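Local coordinates for aminoglycoside-O-phosphotransferase VIII (Streptomyces rimosus, PDB 4H05), which phosphorylates the 3'-hydroxyl of aminoglycoside antibiotics with ATP, a reaction that underlies resistance to these drugs, at residues L137-T140 with V141-A145. Numbering follows the deposited sequence.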
loop_
_atom_site.group_PDB
_atom_site.type_symbol
_atom_site.label_atom_id
_atom_site.label_comp_id
_atom_site.label_asym_id
_atom_site.label_seq_id
_atom_site.Cartn_x
_atom_site.Cartn_y
_atom_site.Cartn_z
ATOM N N LEU A 137 11.573 9.054 7.588
ATOM C CA LEU A 137 11.096 9.575 8.900
ATOM C C LEU A 137 11.025 11.090 8.968
ATOM O O LEU A 137 10.113 11.631 9.696
ATOM C CB LEU A 137 11.994 9.111 10.019
ATOM C CG LEU A 137 12.020 7.587 10.236
ATOM C CD1 LEU A 137 13.227 7.208 11.075
ATOM C CD2 LEU A 137 10.719 7.114 10.859
ATOM N N ALA A 138 11.909 11.793 8.222
ATOM C CA ALA A 138 11.708 13.317 8.093
ATOM C C ALA A 138 10.356 13.686 7.491
ATOM O O ALA A 138 9.773 14.717 7.816
ATOM C CB ALA A 138 12.867 14.065 7.366
ATOM N N VAL A 139 9.730 12.800 6.754
ATOM C CA VAL A 139 8.405 13.130 6.186
ATOM C C VAL A 139 7.295 12.514 6.998
ATOM O O VAL A 139 6.168 13.077 7.191
ATOM C CB VAL A 139 8.250 12.518 4.751
ATOM C CG1 VAL A 139 6.817 12.489 4.295
ATOM C CG2 VAL A 139 9.070 13.239 3.743
ATOM N N THR A 140 7.539 11.278 7.384
ATOM C CA THR A 140 6.451 10.494 7.929
ATOM C C THR A 140 6.157 10.875 9.366
ATOM O O THR A 140 5.014 10.785 9.795
ATOM C CB THR A 140 6.680 8.979 7.833
ATOM O OG1 THR A 140 7.920 8.618 8.450
ATOM C CG2 THR A 140 6.611 8.471 6.381
ATOM N N VAL A 141 7.158 11.276 10.135
ATOM C CA VAL A 141 6.900 11.589 11.554
ATOM C C VAL A 141 6.069 12.905 11.653
ATOM O O VAL A 141 4.947 12.912 12.198
ATOM C CB VAL A 141 8.174 11.554 12.432
ATOM C CG1 VAL A 141 7.817 11.951 13.864
ATOM C CG2 VAL A 141 8.865 10.216 12.417
ATOM N N PRO A 142 6.552 13.996 11.027
ATOM C CA PRO A 142 5.611 15.113 10.898
ATOM C C PRO A 142 4.215 14.744 10.350
ATOM O O PRO A 142 3.231 15.324 10.805
ATOM C CB PRO A 142 6.315 16.048 9.913
ATOM C CG PRO A 142 7.783 15.852 10.155
ATOM C CD PRO A 142 7.901 14.352 10.522
ATOM N N GLN A 143 4.071 13.856 9.376
ATOM C CA GLN A 143 2.683 13.522 8.982
ATOM C C GLN A 143 1.872 12.897 10.173
ATOM O O GLN A 143 0.661 13.058 10.263
ATOM C CB GLN A 143 2.609 12.584 7.780
ATOM C CG GLN A 143 2.988 13.184 6.431
ATOM C CD GLN A 143 3.224 12.125 5.345
ATOM O OE1 GLN A 143 3.552 10.980 5.628
ATOM N NE2 GLN A 143 3.076 12.518 4.119
ATOM N N ALA A 144 2.564 12.162 11.050
ATOM C CA ALA A 144 1.941 11.492 12.176
ATOM C C ALA A 144 1.482 12.560 13.197
ATOM O O ALA A 144 0.324 12.605 13.577
ATOM C CB ALA A 144 2.937 10.502 12.788
ATOM N N ALA A 145 2.372 13.448 13.593
ATOM C CA ALA A 145 1.939 14.662 14.324
ATOM C C ALA A 145 0.759 15.441 13.670
ATOM O O ALA A 145 -0.184 15.767 14.329
ATOM C CB ALA A 145 3.130 15.571 14.576
#
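Leu137 has its CG beside the backbone N (chi1 -64°), and Val141 holds CG2 in the equivalent place while CG1 lies anti to N (chi1 178°); these two settings bring Leu137 CD2 to 3.9 Å from Val141 CG2. The branches meet at an angle, one turn apart on the same helix, and the same turn is closed by Val141 N donating to Leu137 O at 3.0 Å. On another side of the helix, Val139 and Gln143 run alongside each other in the same direction. Gln143 is extended beyond CG, which lays its amide beside the methyl, with NE2 3.7 Å from Val139 CG1, a van der Waals contact. At the backbone, Gln143 N bonds to Val139 O at 3.1 Å, and Ala144 N reaches Thr140 O with a more bent N-H...O angle of 139°. Pro142 interrupts this ladder: its ring nitrogen has no hydrogen to give, and Ala138 O sits against the CG-CD edge of the ring, 3.3 Å from Pro142 CG. The helix is kinked here. Thr140 OG1 turns back to the chain and is hydrogen-bonded to Ser136 O, just ahead of the first turn. Leu137 also packs on Phe265 and Tyr266 of helix 260-270, whereas Val141 and Ala144 meet Leu174 of helix 167-177, so the buried side packs partly on each of two helices. Bonds from i to i+4 on either side of one missing at Pro142 are typical of a proline kink, here one turn into helix 137-150 in the helical part of a protein-kinase-like fold.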